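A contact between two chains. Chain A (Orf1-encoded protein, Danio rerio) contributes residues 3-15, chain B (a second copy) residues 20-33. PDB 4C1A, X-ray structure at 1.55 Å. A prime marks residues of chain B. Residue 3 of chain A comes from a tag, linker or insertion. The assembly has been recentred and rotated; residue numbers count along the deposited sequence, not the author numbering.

Chain A (3-15) AMEALELELEEVE
Chain B, residues 20-33: ALVVRRSRLRERLL

Two helices from two copies of the protein pack antiparallel as a coiled-coil-like pair, with interlocking leucine and valine knobs flanked by Glu–Arg salt bridges. Both stretches are helical throughout their packed length, with phi/psi near -63/-42 and i to i+4 backbone hydrogen bonds such as Leu11 N to Leu7 O (2.8 Å) and Leu28′ N to Arg24′ O (2.8 Å). The axes approach to 9.6 Å, and their N-to-C directions differ by 155°. Register is set by Met4 CA to Leu32′ CA, 6.7 Å, and Leu11 CA to Leu28′ CA, 6.3 Å; together the stretches bury 713 Å².

Leu11 (chi1 t, chi2 p) enters a hole formed by Arg25′, Leu28′, Arg29′ and Leu32′, its CD2 3.7 Å from Leu32′ CD1. Val14 (t) fills the next hole, among Leu21′, Arg24′, Arg25′ and Leu28′; its CG1 reaches Leu21′ O at 3.5 Å and its CG2 lies 3.9 Å from Leu28′ CD1. In return, Leu28′ (m, t) sits among Leu7, Glu10, Leu11 and Val14, and Leu32′ (m, t) among Met4, Leu7, Glu8 and Leu11, with its CD2 3.6 Å from Leu7 CB. Leu7 (m, t) also brings CD2 to 4.0 Å from Leu28′ CD2.

Charged side chains border this apolar seam. Glu10 (m, m) bends so that OE1 meets the edge of the Arg24′ guanidinium, 3.2 Å from NH2, in a salt bridge whose hydrogen bond is weak at 130°. The extended Glu15 (m, t) makes a better-angled one: Arg29′ NH2 donates to Glu15 OE2 at 3.2 Å and 151°. A water reinforces this bridge, donating to Glu15 OE2 (2.7 Å) and accepting from Arg29′ NE (3.1 Å). The arginine methylenes add apolar surface: Leu11 CD1 lies 3.8 Å from both Arg25′ CG and Arg29′ CG.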

# COMPACT_ATOMS: atom_id res chain seq x y z
N ALA A 3 9.71 -21.88 8.02
CA ALA A 3 9.63 -20.52 8.50
C ALA A 3 9.94 -19.56 7.38
O ALA A 3 9.22 -18.61 7.17
CB ALA A 3 10.57 -20.31 9.64
N MET A 4 10.99 -19.82 6.61
CA MET A 4 11.27 -18.99 5.46
C MET A 4 10.13 -19.01 4.44
O MET A 4 9.79 -17.98 3.89
CB MET A 4 12.56 -19.46 4.77
CG MET A 4 12.80 -18.84 3.40
SD MET A 4 14.34 -19.43 2.68
CE MET A 4 13.92 -21.15 2.36
N GLU A 5 9.54 -20.18 4.19
CA GLU A 5 8.46 -20.27 3.23
C GLU A 5 7.27 -19.43 3.67
O GLU A 5 6.62 -18.75 2.86
CB GLU A 5 8.07 -21.74 3.05
CG GLU A 5 9.21 -22.59 2.41
CD GLU A 5 9.20 -24.09 2.80
OE1 GLU A 5 8.19 -24.58 3.33
OE2 GLU A 5 10.23 -24.78 2.55
N ALA A 6 7.00 -19.43 4.96
CA ALA A 6 5.86 -18.68 5.46
C ALA A 6 6.07 -17.20 5.28
O ALA A 6 5.15 -16.48 4.87
CB ALA A 6 5.63 -18.98 6.93
N LEU A 7 7.27 -16.74 5.63
CA LEU A 7 7.61 -15.33 5.49
C LEU A 7 7.61 -14.89 4.04
O LEU A 7 7.15 -13.78 3.74
CB LEU A 7 8.98 -15.08 6.14
CG LEU A 7 9.06 -15.27 7.64
CD1 LEU A 7 10.48 -14.97 8.10
CD2 LEU A 7 8.09 -14.42 8.39
N GLU A 8 8.09 -15.74 3.13
CA GLU A 8 8.10 -15.41 1.71
C GLU A 8 6.69 -15.22 1.18
O GLU A 8 6.42 -14.29 0.41
CB GLU A 8 8.88 -16.45 0.90
CG GLU A 8 10.38 -16.43 1.15
CD GLU A 8 11.13 -17.59 0.50
OE1 GLU A 8 10.47 -18.57 0.07
OE2 GLU A 8 12.38 -17.52 0.42
N LEU A 9 5.76 -16.07 1.61
CA LEU A 9 4.38 -15.93 1.23
C LEU A 9 3.78 -14.62 1.73
O LEU A 9 3.08 -13.89 0.99
CB LEU A 9 3.56 -17.12 1.77
CG LEU A 9 2.15 -17.28 1.16
CD1 LEU A 9 1.59 -18.66 1.43
CD2 LEU A 9 1.16 -16.32 1.69
N GLU A 10 4.08 -14.30 2.98
CA GLU A 10 3.56 -13.09 3.57
C GLU A 10 4.11 -11.92 2.82
O GLU A 10 3.41 -10.89 2.59
CB GLU A 10 3.94 -12.94 5.04
CG GLU A 10 3.23 -13.93 5.95
CD GLU A 10 1.71 -13.90 5.81
OE1 GLU A 10 1.06 -12.96 6.31
OE2 GLU A 10 1.16 -14.84 5.18
N LEU A 11 5.39 -11.98 2.47
CA LEU A 11 5.96 -10.89 1.69
C LEU A 11 5.28 -10.72 0.32
O LEU A 11 4.98 -9.62 -0.13
CB LEU A 11 7.45 -11.12 1.51
CG LEU A 11 8.17 -10.04 0.75
CD1 LEU A 11 8.07 -8.68 1.47
CD2 LEU A 11 9.62 -10.52 0.63
N GLU A 12 4.99 -11.83 -0.35
CA GLU A 12 4.30 -11.74 -1.63
C GLU A 12 2.91 -11.12 -1.50
O GLU A 12 2.49 -10.33 -2.35
CB GLU A 12 4.22 -13.10 -2.32
CG GLU A 12 5.52 -13.58 -2.84
CD GLU A 12 5.37 -14.87 -3.61
OE1 GLU A 12 4.36 -15.03 -4.33
OE2 GLU A 12 6.26 -15.74 -3.49
N GLU A 13 2.21 -11.46 -0.43
CA GLU A 13 0.91 -10.87 -0.18
C GLU A 13 0.97 -9.38 0.02
O GLU A 13 0.18 -8.64 -0.56
CB GLU A 13 0.29 -11.50 1.05
CG GLU A 13 -0.07 -12.94 0.90
CD GLU A 13 -0.47 -13.55 2.22
OE1 GLU A 13 -0.33 -12.90 3.28
OE2 GLU A 13 -0.93 -14.68 2.23
N VAL A 14 1.89 -8.94 0.87
CA VAL A 14 1.96 -7.54 1.20
C VAL A 14 2.35 -6.74 -0.04
O VAL A 14 1.80 -5.66 -0.28
CB VAL A 14 2.99 -7.29 2.31
CG1 VAL A 14 3.13 -5.82 2.57
CG2 VAL A 14 2.55 -7.96 3.57
N GLU A 15 3.26 -7.28 -0.84
CA GLU A 15 3.65 -6.61 -2.09
C GLU A 15 2.49 -6.45 -3.05
O GLU A 15 2.32 -5.39 -3.67
CB GLU A 15 4.79 -7.36 -2.79
CG GLU A 15 6.13 -7.24 -2.07
CD GLU A 15 7.16 -8.30 -2.47
OE1 GLU A 15 6.79 -9.36 -3.02
OE2 GLU A 15 8.37 -8.06 -2.19
N ALA B 20 1.61 1.83 6.19
CA ALA B 20 1.63 0.72 7.16
C ALA B 20 2.11 -0.56 6.50
O ALA B 20 2.92 -1.33 7.07
CB ALA B 20 0.26 0.52 7.78
N LEU B 21 1.64 -0.80 5.29
CA LEU B 21 2.05 -1.97 4.55
C LEU B 21 3.50 -1.93 4.15
O LEU B 21 4.21 -2.96 4.20
CB LEU B 21 1.18 -2.20 3.32
CG LEU B 21 -0.25 -2.63 3.64
CD1 LEU B 21 -1.03 -2.61 2.37
CD2 LEU B 21 -0.27 -4.01 4.27
N VAL B 22 4.01 -0.73 3.83
CA VAL B 22 5.44 -0.57 3.53
C VAL B 22 6.31 -0.89 4.76
O VAL B 22 7.36 -1.50 4.63
CB VAL B 22 5.70 0.88 3.05
CG1 VAL B 22 7.14 1.23 3.10
CG2 VAL B 22 5.23 1.03 1.63
N VAL B 23 5.89 -0.47 5.96
CA VAL B 23 6.61 -0.84 7.17
C VAL B 23 6.65 -2.36 7.38
O VAL B 23 7.72 -2.95 7.72
CB VAL B 23 5.99 -0.14 8.38
CG1 VAL B 23 6.59 -0.61 9.66
CG2 VAL B 23 6.18 1.34 8.23
N ARG B 24 5.53 -3.01 7.10
CA ARG B 24 5.47 -4.46 7.25
C ARG B 24 6.39 -5.14 6.24
O ARG B 24 7.14 -6.07 6.56
CB ARG B 24 4.03 -4.94 7.08
CG ARG B 24 3.90 -6.44 7.14
CD ARG B 24 2.47 -6.84 7.51
NE ARG B 24 2.22 -8.27 7.36
CZ ARG B 24 2.64 -9.21 8.18
NH1 ARG B 24 3.38 -8.89 9.24
NH2 ARG B 24 2.33 -10.49 7.94
N ARG B 25 6.33 -4.66 5.00
CA ARG B 25 7.20 -5.17 3.94
C ARG B 25 8.66 -5.11 4.36
O ARG B 25 9.40 -6.06 4.18
CB ARG B 25 6.95 -4.39 2.65
CG ARG B 25 7.58 -4.93 1.42
CD ARG B 25 7.13 -4.10 0.23
NE ARG B 25 7.70 -2.76 0.32
CZ ARG B 25 7.41 -1.76 -0.51
NH1 ARG B 25 6.55 -1.91 -1.52
NH2 ARG B 25 7.99 -0.58 -0.33
N SER B 26 9.06 -3.98 4.95
CA SER B 26 10.40 -3.80 5.44
C SER B 26 10.75 -4.79 6.54
O SER B 26 11.87 -5.33 6.56
CB SER B 26 10.57 -2.40 6.00
OG SER B 26 10.51 -1.41 4.96
N ARG B 27 9.82 -5.01 7.46
CA ARG B 27 10.06 -5.92 8.56
C ARG B 27 10.19 -7.36 8.05
O ARG B 27 11.05 -8.14 8.52
CB ARG B 27 8.92 -5.84 9.56
CG ARG B 27 8.93 -4.59 10.42
CD ARG B 27 7.59 -4.44 11.14
NE ARG B 27 7.53 -3.22 11.94
CZ ARG B 27 6.41 -2.58 12.27
NH1 ARG B 27 5.22 -3.02 11.87
NH2 ARG B 27 6.49 -1.48 13.01
N LEU B 28 9.39 -7.72 7.08
CA LEU B 28 9.43 -9.09 6.57
C LEU B 28 10.73 -9.27 5.78
O LEU B 28 11.40 -10.30 5.93
CB LEU B 28 8.26 -9.34 5.65
CG LEU B 28 6.91 -9.50 6.33
CD1 LEU B 28 5.75 -9.35 5.34
CD2 LEU B 28 6.82 -10.86 7.06
N ARG B 29 11.09 -8.28 4.97
CA ARG B 29 12.32 -8.37 4.16
C ARG B 29 13.53 -8.52 5.09
O ARG B 29 14.43 -9.35 4.85
CB ARG B 29 12.48 -7.17 3.20
CG ARG B 29 11.48 -7.16 2.00
CD ARG B 29 11.64 -5.95 1.10
NE ARG B 29 10.87 -6.07 -0.15
CZ ARG B 29 10.43 -5.02 -0.85
NH1 ARG B 29 10.69 -3.80 -0.44
NH2 ARG B 29 9.74 -5.19 -1.97
N GLU B 30 13.54 -7.72 6.16
CA GLU B 30 14.58 -7.80 7.17
C GLU B 30 14.72 -9.23 7.73
O GLU B 30 15.83 -9.75 7.81
CB GLU B 30 14.32 -6.81 8.32
CG GLU B 30 15.29 -6.94 9.49
CD GLU B 30 14.99 -5.94 10.61
OE1 GLU B 30 14.07 -5.11 10.44
OE2 GLU B 30 15.69 -6.00 11.65
N ARG B 31 13.61 -9.84 8.11
CA ARG B 31 13.64 -11.20 8.62
C ARG B 31 14.26 -12.17 7.62
O ARG B 31 15.12 -12.96 7.98
CB ARG B 31 12.26 -11.69 8.99
CG ARG B 31 11.87 -11.38 10.41
CD ARG B 31 11.16 -12.55 11.05
NE ARG B 31 12.05 -13.41 11.83
CZ ARG B 31 12.43 -13.15 13.08
NH1 ARG B 31 12.02 -12.04 13.69
NH2 ARG B 31 13.23 -14.00 13.73
N LEU B 32 13.81 -12.12 6.38
CA LEU B 32 14.35 -12.99 5.34
C LEU B 32 15.84 -12.72 5.07
O LEU B 32 16.61 -13.64 4.85
CB LEU B 32 13.54 -12.85 4.04
CG LEU B 32 12.09 -13.35 4.10
CD1 LEU B 32 11.31 -12.83 2.93
CD2 LEU B 32 12.01 -14.86 4.12
N LEU B 33 16.24 -11.46 5.08
CA LEU B 33 17.64 -11.14 4.87
C LEU B 33 18.45 -11.48 6.12
O LEU B 33 19.68 -11.47 6.08
CB LEU B 33 17.82 -9.67 4.50
CG LEU B 33 17.25 -9.30 3.13
CD1 LEU B 33 17.17 -7.79 2.99
CD2 LEU B 33 18.08 -9.89 2.02
O HOH W 1 5.26 -3.78 -3.39
O HOH W 2 11.09 -8.44 -2.15